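Local atomic coordinates of mannosylglycerate hydrolase MGH1-like glycoside hydrolase domain-containing protein (Thermus thermophilus HB8, PDB entry 4WVA), a protein that hydrolyses mannosylglycerate, a solute made by thermophiles under osmotic stress, to mannose and glycerate, and also splits glucosylglycerate into glucose and glycerate. Residues A40-T44 with V110-L114; Q63-L69 with A137-W141; P229-V235 with Y284-V290. One frame throughout, in Å; residues are numbered along the deposited sequence.

Interaction 1 of 3, residues A40-T44 with V110-L114; sequences ALGWT and VVRYL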
loop_
_atom_site.group_PDB
_atom_site.type_symbol
_atom_site.label_atom_id
_atom_site.label_comp_id
_atom_site.label_asym_id
_atom_site.label_seq_id
_atom_site.Cartn_x
_atom_site.Cartn_y
_atom_site.Cartn_z
ATOM N N ALA A 40 28.973 -11.130 0.705
ATOM C CA ALA A 40 29.397 -9.831 1.234
ATOM C C ALA A 40 28.877 -9.555 2.644
ATOM O O ALA A 40 29.588 -8.983 3.470
ATOM C CB ALA A 40 29.015 -8.705 0.267
ATOM N N LEU A 41 27.649 -9.984 2.945
ATOM C CA LEU A 41 27.111 -9.858 4.308
ATOM C C LEU A 41 27.946 -10.630 5.325
ATOM O O LEU A 41 28.158 -10.155 6.457
ATOM C CB LEU A 41 25.653 -10.316 4.356
ATOM C CG LEU A 41 24.653 -9.456 3.571
ATOM C CD1 LEU A 41 23.258 -10.087 3.546
ATOM C CD2 LEU A 41 24.605 -8.042 4.130
ATOM N N GLY A 42 28.441 -11.802 4.929
ATOM C CA GLY A 42 29.330 -12.573 5.783
ATOM C C GLY A 42 30.644 -11.858 6.039
ATOM O O GLY A 42 31.134 -11.835 7.166
ATOM N N TRP A 43 31.219 -11.259 4.988
ATOM C CA TRP A 43 32.486 -10.558 5.129
ATOM C C TRP A 43 32.419 -9.367 6.103
ATOM O O TRP A 43 33.449 -8.967 6.670
ATOM C CB TRP A 43 33.028 -10.102 3.765
ATOM C CG TRP A 43 33.595 -11.219 2.937
ATOM C CD1 TRP A 43 33.148 -11.644 1.716
ATOM C CD2 TRP A 43 34.717 -12.046 3.258
ATOM N NE1 TRP A 43 33.918 -12.697 1.265
ATOM C CE2 TRP A 43 34.893 -12.953 2.188
ATOM C CE3 TRP A 43 35.608 -12.100 4.339
ATOM C CZ2 TRP A 43 35.918 -13.895 2.163
ATOM C CZ3 TRP A 43 36.614 -13.043 4.315
ATOM C CH2 TRP A 43 36.770 -13.918 3.237
ATOM N N THR A 44 31.227 -8.816 6.331
ATOM C CA THR A 44 31.087 -7.700 7.299
ATOM C C THR A 44 31.519 -8.136 8.704
ATOM O O THR A 44 31.788 -7.287 9.565
ATOM C CB THR A 44 29.645 -7.139 7.420
ATOM O OG1 THR A 44 28.775 -8.125 7.989
ATOM C CG2 THR A 44 29.096 -6.679 6.089
ATOM N N VAL A 110 22.014 -5.300 -0.356
ATOM C CA VAL A 110 23.268 -5.509 0.352
ATOM C C VAL A 110 24.086 -4.219 0.362
ATOM O O VAL A 110 24.653 -3.852 1.384
ATOM C CB VAL A 110 24.048 -6.722 -0.198
ATOM C CG1 VAL A 110 25.419 -6.808 0.452
ATOM C CG2 VAL A 110 23.265 -8.007 0.012
ATOM N N VAL A 111 24.128 -3.515 -0.765
ATOM C CA VAL A 111 24.863 -2.253 -0.823
ATOM C C VAL A 111 24.295 -1.224 0.181
ATOM O O VAL A 111 25.060 -0.514 0.854
ATOM C CB VAL A 111 24.936 -1.696 -2.256
ATOM C CG1 VAL A 111 25.496 -0.291 -2.242
ATOM C CG2 VAL A 111 25.803 -2.596 -3.149
ATOM N N ARG A 112 22.975 -1.143 0.304
ATOM C CA ARG A 112 22.374 -0.217 1.272
ATOM C C ARG A 112 22.851 -0.565 2.691
ATOM O O ARG A 112 23.205 0.308 3.486
ATOM C CB ARG A 112 20.850 -0.241 1.210
ATOM C CG ARG A 112 20.239 0.674 2.262
ATOM C CD ARG A 112 18.721 0.632 2.264
ATOM N NE ARG A 112 18.188 1.517 3.303
ATOM C CZ ARG A 112 16.889 1.698 3.551
ATOM N NH1 ARG A 112 15.967 1.064 2.855
ATOM N NH2 ARG A 112 16.511 2.523 4.525
ATOM N N TYR A 113 22.851 -1.842 3.016
ATOM C CA TYR A 113 23.305 -2.283 4.326
ATOM C C TYR A 113 24.778 -1.935 4.562
ATOM O O TYR A 113 25.137 -1.369 5.612
ATOM C CB TYR A 113 23.116 -3.790 4.524
ATOM C CG TYR A 113 23.519 -4.197 5.904
ATOM C CD1 TYR A 113 22.635 -4.047 6.962
ATOM C CD2 TYR A 113 24.808 -4.651 6.169
ATOM C CE1 TYR A 113 23.011 -4.378 8.236
ATOM C CE2 TYR A 113 25.192 -4.965 7.450
ATOM C CZ TYR A 113 24.284 -4.839 8.469
ATOM O OH TYR A 113 24.665 -5.168 9.749
ATOM N N LEU A 114 25.639 -2.261 3.604
ATOM C CA LEU A 114 27.062 -1.883 3.727
ATOM C C LEU A 114 27.213 -0.375 3.897
ATOM O O LEU A 114 28.008 0.094 4.729
ATOM C CB LEU A 114 27.886 -2.362 2.543
ATOM C CG LEU A 114 27.904 -3.872 2.288
ATOM C CD1 LEU A 114 28.774 -4.158 1.084
ATOM C CD2 LEU A 114 28.352 -4.676 3.510
#
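Leu41 and Val110 join two helices of the (alpha/alpha)6-barrel, 33-43 and 107-117. No hydrogen bond crosses between the segments, and the contact is apolar. The isobutyl group of Leu41 does most of the work. With CG beside its own backbone N (chi1 -66°), its CD2 reaches across to both Val110 CG1, at 4.0 Å, and Tyr113 CD2, also at 4.0 Å. Leu41 CG and CD1 rest against the second methyl, Val110 CG2. Ala40 CB also touches Val110 CG1, at 4.1 Å. One turn further on, Thr44 CG2 presses on Leu114 CD2 at 3.3 Å, a tight methyl pair. The same Thr44 CG2 also lies at the edge of the Tyr113 ring. Thr44 turns its hydroxyl back along the chain, where OG1 donates to Leu41 O at 2.6 Å. This leaves the methyl to face Leu114. Cutting Leu41 back to an alanine is likely to open a gap where CD2 lies and to leave Val110 CG1 and Tyr113 CD2 without this neighbour. Tyr113 also packs edge-to-face with Phe417, and Leu114 touches Trp52 of helix 48-62. Apolar contact of this kind belongs to the helix packing of the (alpha/alpha)6-barrel of this GH63 enzyme.

Interaction 2 of 3, residues Q63-L69 with A137-W141; sequences QGPDGML and AFHRW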
loop_
_atom_site.group_PDB
_atom_site.type_symbol
_atom_site.label_atom_id
_atom_site.label_comp_id
_atom_site.label_asym_id
_atom_site.label_seq_id
_atom_site.Cartn_x
_atom_site.Cartn_y
_atom_site.Cartn_z
ATOM N N GLN A 63 29.924 -6.182 -15.230
ATOM C CA GLN A 63 28.851 -5.400 -15.843
ATOM C C GLN A 63 29.169 -5.056 -17.287
ATOM O O GLN A 63 30.236 -4.539 -17.579
ATOM C CB GLN A 63 28.541 -4.134 -15.058
ATOM C CG GLN A 63 27.288 -3.420 -15.514
ATOM C CD GLN A 63 26.894 -2.312 -14.568
ATOM O OE1 GLN A 63 27.745 -1.600 -14.024
ATOM N NE2 GLN A 63 25.594 -2.151 -14.373
ATOM N N GLY A 64 28.218 -5.373 -18.155
ATOM C CA GLY A 64 28.335 -5.104 -19.596
ATOM C C GLY A 64 28.052 -3.656 -19.923
ATOM O O GLY A 64 27.583 -2.861 -19.082
ATOM N N PRO A 65 28.338 -3.279 -21.170
ATOM C CA PRO A 65 28.202 -1.891 -21.564
ATOM C C PRO A 65 26.778 -1.351 -21.537
ATOM O O PRO A 65 26.592 -0.144 -21.412
ATOM C CB PRO A 65 28.761 -1.867 -22.995
ATOM C CG PRO A 65 28.790 -3.280 -23.445
ATOM C CD PRO A 65 28.932 -4.126 -22.218
ATOM N N ASP A 66 25.788 -2.229 -21.644
ATOM C CA ASP A 66 24.393 -1.812 -21.583
ATOM C C ASP A 66 23.810 -1.856 -20.161
ATOM O O ASP A 66 22.623 -1.629 -19.987
ATOM C CB ASP A 66 23.542 -2.667 -22.530
ATOM C CG ASP A 66 23.580 -4.159 -22.188
ATOM O OD1 ASP A 66 24.334 -4.575 -21.267
ATOM O OD2 ASP A 66 22.857 -4.924 -22.864
ATOM N N GLY A 67 24.651 -2.145 -19.167
ATOM C CA GLY A 67 24.215 -2.190 -17.765
ATOM C C GLY A 67 23.912 -3.589 -17.257
ATOM O O GLY A 67 23.753 -3.791 -16.041
ATOM N N MET A 68 23.839 -4.571 -18.146
ATOM C CA MET A 68 23.509 -5.917 -17.716
ATOM C C MET A 68 24.566 -6.452 -16.760
ATOM O O MET A 68 25.760 -6.361 -17.041
ATOM C CB MET A 68 23.398 -6.878 -18.891
ATOM C CG MET A 68 22.809 -8.199 -18.446
ATOM S SD MET A 68 22.913 -9.503 -19.664
ATOM C CE MET A 68 24.659 -9.866 -19.454
ATOM N N LEU A 69 24.120 -7.003 -15.632
ATOM C CA LEU A 69 25.013 -7.708 -14.718
ATOM C C LEU A 69 24.786 -9.200 -14.918
ATOM O O LEU A 69 23.683 -9.691 -14.716
ATOM C CB LEU A 69 24.736 -7.291 -13.277
ATOM C CG LEU A 69 25.815 -7.677 -12.263
ATOM C CD1 LEU A 69 27.108 -6.934 -12.506
ATOM C CD2 LEU A 69 25.309 -7.383 -10.864
ATOM N N ALA A 137 22.133 1.403 -13.468
ATOM C CA ALA A 137 22.230 0.943 -14.854
ATOM C C ALA A 137 21.790 -0.507 -15.005
ATOM O O ALA A 137 21.199 -0.886 -16.015
ATOM C CB ALA A 137 23.649 1.136 -15.380
ATOM N N PHE A 138 22.066 -1.334 -13.990
ATOM C CA PHE A 138 21.620 -2.709 -13.988
ATOM C C PHE A 138 20.081 -2.782 -13.894
ATOM O O PHE A 138 19.435 -3.501 -14.658
ATOM C CB PHE A 138 22.304 -3.480 -12.841
ATOM C CG PHE A 138 21.830 -4.901 -12.652
ATOM C CD1 PHE A 138 21.435 -5.704 -13.723
ATOM C CD2 PHE A 138 21.823 -5.463 -11.379
ATOM C CE1 PHE A 138 21.026 -7.003 -13.542
ATOM C CE2 PHE A 138 21.428 -6.770 -11.191
ATOM C CZ PHE A 138 21.023 -7.544 -12.264
ATOM N N HIS A 139 19.500 -2.035 -12.958
ATOM C CA HIS A 139 18.054 -2.028 -12.816
ATOM C C HIS A 139 17.414 -1.499 -14.112
ATOM O O HIS A 139 16.438 -2.054 -14.606
ATOM C CB HIS A 139 17.639 -1.183 -11.621
ATOM C CG HIS A 139 17.814 -1.854 -10.288
ATOM N ND1 HIS A 139 18.960 -2.532 -9.904
ATOM C CD2 HIS A 139 16.974 -1.920 -9.237
ATOM C CE1 HIS A 139 18.800 -2.988 -8.667
ATOM N NE2 HIS A 139 17.615 -2.607 -8.235
ATOM N N ARG A 140 17.994 -0.454 -14.678
ATOM C CA ARG A 140 17.480 0.084 -15.932
ATOM C C ARG A 140 17.491 -0.951 -17.059
ATOM O O ARG A 140 16.532 -1.050 -17.818
ATOM C CB ARG A 140 18.268 1.319 -16.329
ATOM C CG ARG A 140 17.720 1.997 -17.560
ATOM C CD ARG A 140 18.567 3.194 -17.886
ATOM N NE ARG A 140 18.524 4.200 -16.826
ATOM C CZ ARG A 140 19.561 4.660 -16.147
ATOM N NH1 ARG A 140 20.800 4.219 -16.377
ATOM N NH2 ARG A 140 19.355 5.607 -15.237
ATOM N N TRP A 141 18.593 -1.704 -17.174
ATOM C CA TRP A 141 18.695 -2.784 -18.134
ATOM C C TRP A 141 17.588 -3.815 -17.935
ATOM O O TRP A 141 16.987 -4.289 -18.898
ATOM C CB TRP A 141 20.095 -3.446 -18.073
ATOM C CG TRP A 141 20.197 -4.561 -19.029
ATOM C CD1 TRP A 141 20.544 -4.467 -20.346
ATOM C CD2 TRP A 141 19.873 -5.930 -18.795
ATOM N NE1 TRP A 141 20.460 -5.691 -20.945
ATOM C CE2 TRP A 141 20.052 -6.612 -20.020
ATOM C CE3 TRP A 141 19.452 -6.655 -17.673
ATOM C CZ2 TRP A 141 19.836 -7.977 -20.150
ATOM C CZ3 TRP A 141 19.232 -8.012 -17.812
ATOM C CH2 TRP A 141 19.422 -8.652 -19.036
HETATM O O HOH W 1 21.253 0.367 -18.468
#
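Gly67 O is gripped from two sides of the contact. Gln63 NE2 donates to it at 3.0 Å in a nearly straight bond (170°), and Phe138 CA offers a CA-H...O contact to it at 3.2 Å. The Gln63 amide also gives a hydrogen bond from NE2 to Lys134 O, one turn earlier on the same helix as Phe138. Both bonds fix the rotation of the amide. A water bridges the loop and the helix, donating to Asp66 O and to Ala137 O. The loop closes as a type I beta turn from Gly64 to Gly67, overlapped by an Asx turn in which Asp66 OD1 accepts from Met68 N. Gly67 has a positive phi (98°), and its CA lies 3.7 Å from Ala137 O, so a beta carbon would run into that oxygen. Beyond the turn, two aromatic rings of helix 121-146 each take an aliphatic carbon over one face. Met68 CG, set anti to its backbone N (chi1 -170°), sits over the six-membered ring of Trp141, 3.3 Å from its centroid. Met68 SD makes an oblique Met-aromatic contact with the same ring. Leu69 CB stands over the middle of the Phe138 ring, 3.6 Å from the centroid, and Leu69 CD2 reaches toward Phe138 CE2.

Interaction 3 of 3, residues P229-V235 with Y284-V290; sequences PFKVVDV and YFSWDLV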
loop_
_atom_site.group_PDB
_atom_site.type_symbol
_atom_site.label_atom_id
_atom_site.label_comp_id
_atom_site.label_asym_id
_atom_site.label_seq_id
_atom_site.Cartn_x
_atom_site.Cartn_y
_atom_site.Cartn_z
ATOM N N PRO A 229 11.662 -19.641 -26.105
ATOM C CA PRO A 229 10.548 -20.507 -25.776
ATOM C C PRO A 229 10.297 -20.620 -24.268
ATOM O O PRO A 229 9.361 -21.316 -23.864
ATOM C CB PRO A 229 10.974 -21.855 -26.354
ATOM C CG PRO A 229 12.457 -21.823 -26.257
ATOM C CD PRO A 229 12.863 -20.416 -26.488
ATOM N N PHE A 230 11.122 -19.944 -23.454
ATOM C CA PHE A 230 10.991 -19.923 -21.986
ATOM C C PHE A 230 10.875 -18.450 -21.616
ATOM O O PHE A 230 11.813 -17.687 -21.839
ATOM C CB PHE A 230 12.228 -20.541 -21.310
ATOM C CG PHE A 230 12.121 -20.662 -19.806
ATOM C CD1 PHE A 230 12.469 -19.605 -18.977
ATOM C CD2 PHE A 230 11.693 -21.834 -19.221
ATOM C CE1 PHE A 230 12.385 -19.729 -17.596
ATOM C CE2 PHE A 230 11.594 -21.966 -17.850
ATOM C CZ PHE A 230 11.945 -20.908 -17.032
ATOM N N LYS A 231 9.701 -18.036 -21.130
ATOM C CA LYS A 231 9.453 -16.659 -20.693
ATOM C C LYS A 231 8.574 -16.723 -19.454
ATOM O O LYS A 231 7.394 -17.093 -19.533
ATOM C CB LYS A 231 8.769 -15.839 -21.794
ATOM C CG LYS A 231 9.706 -15.372 -22.883
ATOM C CD LYS A 231 9.059 -14.315 -23.762
ATOM C CE LYS A 231 8.067 -14.904 -24.746
ATOM N NZ LYS A 231 8.764 -15.591 -25.871
ATOM N N VAL A 232 9.161 -16.406 -18.300
ATOM C CA VAL A 232 8.492 -16.598 -17.035
ATOM C C VAL A 232 8.617 -15.348 -16.174
ATOM O O VAL A 232 9.686 -14.720 -16.137
ATOM C CB VAL A 232 9.123 -17.794 -16.299
ATOM C CG1 VAL A 232 8.680 -17.865 -14.857
ATOM C CG2 VAL A 232 8.762 -19.073 -17.027
ATOM N N VAL A 233 7.517 -14.976 -15.516
ATOM C CA VAL A 233 7.576 -14.000 -14.435
ATOM C C VAL A 233 7.802 -14.800 -13.153
ATOM O O VAL A 233 6.889 -15.432 -12.622
ATOM C CB VAL A 233 6.307 -13.122 -14.335
ATOM C CG1 VAL A 233 6.389 -12.223 -13.106
ATOM C CG2 VAL A 233 6.143 -12.296 -15.611
ATOM N N ASP A 234 9.043 -14.768 -12.658
ATOM C CA ASP A 234 9.438 -15.479 -11.463
ATOM C C ASP A 234 9.101 -14.644 -10.222
ATOM O O ASP A 234 9.580 -13.503 -10.074
ATOM C CB ASP A 234 10.944 -15.777 -11.517
ATOM C CG ASP A 234 11.491 -16.371 -10.221
ATOM O OD1 ASP A 234 10.732 -16.957 -9.419
ATOM O OD2 ASP A 234 12.725 -16.231 -10.006
ATOM N N VAL A 235 8.320 -15.215 -9.320
ATOM C CA VAL A 235 7.985 -14.517 -8.091
ATOM C C VAL A 235 9.231 -14.199 -7.262
ATOM O O VAL A 235 9.327 -13.126 -6.663
ATOM C CB VAL A 235 6.924 -15.265 -7.242
ATOM C CG1 VAL A 235 7.399 -16.636 -6.780
ATOM C CG2 VAL A 235 6.508 -14.420 -6.058
ATOM N N TYR A 284 1.608 -17.158 -3.550
ATOM C CA TYR A 284 2.108 -16.441 -4.716
ATOM C C TYR A 284 2.685 -17.429 -5.729
ATOM O O TYR A 284 3.503 -18.286 -5.365
ATOM C CB TYR A 284 3.220 -15.470 -4.347
ATOM C CG TYR A 284 2.808 -14.247 -3.538
ATOM C CD1 TYR A 284 2.393 -13.091 -4.162
ATOM C CD2 TYR A 284 2.891 -14.245 -2.149
ATOM C CE1 TYR A 284 2.069 -11.950 -3.439
ATOM C CE2 TYR A 284 2.554 -13.124 -1.410
ATOM C CZ TYR A 284 2.139 -11.977 -2.056
ATOM O OH TYR A 284 1.811 -10.863 -1.305
ATOM N N PHE A 285 2.288 -17.277 -6.985
ATOM C CA PHE A 285 2.782 -18.127 -8.070
ATOM C C PHE A 285 3.607 -17.329 -9.059
ATOM O O PHE A 285 3.302 -16.176 -9.352
ATOM C CB PHE A 285 1.617 -18.744 -8.854
ATOM C CG PHE A 285 0.837 -19.796 -8.098
ATOM C CD1 PHE A 285 1.458 -20.676 -7.234
ATOM C CD2 PHE A 285 -0.539 -19.922 -8.300
ATOM C CE1 PHE A 285 0.724 -21.651 -6.558
ATOM C CE2 PHE A 285 -1.272 -20.891 -7.625
ATOM C CZ PHE A 285 -0.636 -21.744 -6.749
ATOM N N SER A 286 4.624 -17.981 -9.625
ATOM C CA SER A 286 5.242 -17.484 -10.837
ATOM C C SER A 286 4.263 -17.691 -12.007
ATOM O O SER A 286 3.337 -18.517 -11.917
ATOM C CB SER A 286 6.551 -18.229 -11.092
ATOM O OG SER A 286 7.499 -17.996 -10.053
ATOM N N TRP A 287 4.466 -16.918 -13.078
ATOM C CA TRP A 287 3.634 -16.969 -14.264
ATOM C C TRP A 287 4.405 -17.388 -15.507
ATOM O O TRP A 287 5.527 -16.945 -15.745
ATOM C CB TRP A 287 2.974 -15.627 -14.516
ATOM C CG TRP A 287 1.922 -15.217 -13.548
ATOM C CD1 TRP A 287 1.395 -15.937 -12.516
ATOM C CD2 TRP A 287 1.223 -13.976 -13.563
ATOM N NE1 TRP A 287 0.417 -15.207 -11.886
ATOM C CE2 TRP A 287 0.297 -14.002 -12.513
ATOM C CE3 TRP A 287 1.311 -12.827 -14.358
ATOM C CZ2 TRP A 287 -0.552 -12.929 -12.241
ATOM C CZ3 TRP A 287 0.470 -11.765 -14.081
ATOM C CH2 TRP A 287 -0.441 -11.826 -13.028
ATOM N N ASP A 288 3.762 -18.229 -16.313
ATOM C CA ASP A 288 4.312 -18.690 -17.577
ATOM C C ASP A 288 3.706 -17.858 -18.685
ATOM O O ASP A 288 2.508 -17.983 -18.969
ATOM C CB ASP A 288 3.957 -20.170 -17.757
ATOM C CG ASP A 288 4.405 -20.737 -19.088
ATOM O OD1 ASP A 288 4.808 -19.975 -19.987
ATOM O OD2 ASP A 288 4.291 -21.983 -19.209
ATOM N N LEU A 289 4.515 -17.011 -19.297
ATOM C CA LEU A 289 3.999 -16.058 -20.295
ATOM C C LEU A 289 3.888 -16.660 -21.684
ATOM O O LEU A 289 3.239 -16.069 -22.555
ATOM C CB LEU A 289 4.824 -14.790 -20.345
ATOM C CG LEU A 289 4.875 -13.930 -19.073
ATOM C CD1 LEU A 289 5.661 -12.664 -19.353
ATOM C CD2 LEU A 289 3.505 -13.589 -18.535
ATOM N N VAL A 290 4.502 -17.819 -21.905
ATOM C CA VAL A 290 4.312 -18.522 -23.179
ATOM C C VAL A 290 2.913 -19.143 -23.202
ATOM O O VAL A 290 2.157 -18.936 -24.153
ATOM C CB VAL A 290 5.422 -19.571 -23.407
ATOM C CG1 VAL A 290 5.099 -20.461 -24.603
ATOM C CG2 VAL A 290 6.760 -18.870 -23.581
HETATM O O HOH W 2 7.724 -20.109 -20.552
#
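Backbone hydrogen bonds tie Val233 to Trp287 in both directions. Val233 N donates to Trp287 O at 2.8 Å, and Trp287 N donates to Val233 O at 2.9 Å. They make this an antiparallel hydrogen-bonded pair. Val232 and Asp288 form the adjoining non-hydrogen-bonded pair, and Leu289 N to Lys231 O (2.9 Å) extends the ladder. Among side-chain polar contacts, Ser286 OG accepts from Val235 N at 3.0 Å in a nearly straight bond (170°). Its chi1 of -63° sets OG beside its own backbone N, facing the chain of Val235. A water accepts from Lys231 N and lies within hydrogen-bonding distance of Asp288 OD1. Asp288 OD2 forms a salt bridge with Arg176. Apolar contacts join Val233 to Trp287, on the same face of the sheet, and to neighbouring Leu289. Val233 CG2 meets Leu289 CD1 at 3.8 Å, and Val233 CB lies 4.2 Å from Trp287 CB. Separately, at the helix start, Val235 CG2 touches Tyr284 CB at 3.9 Å, the side chains crossing at about a right angle. Trp287 and Leu289 also pack on Leu254 and Gln256 of the third subunit. Asp234 OD1 accepts from Gly236 N; a short antiparallel strand pair thus runs directly into an N-capped helix, 235-254.

Interactions 1 and 2 alternate along the chain: 40-44, 63-69, 110-114, then 137-141. Consecutive helices 107-117 and 121-146 supply one side of each. Interactions 1 and 2 are about 21 Å apart between centres and do not touch. Interaction 3 comes later, about 30 Å from interaction 1 across the chain's centre and about 22 Å from interaction 2, centre to centre. Interactions 1 and 2 hold parts of the (alpha/alpha)6-barrel together, whereas interaction 3 lies in a small antiparallel sheet. Helix 235-254, starting at interaction 3, packs on His139 and Arg112. Trp287 packs on Leu254 of the third subunit, and Arg112, beside interaction 1, on Trp287 of the second, so the sheet region is part of a subunit interface.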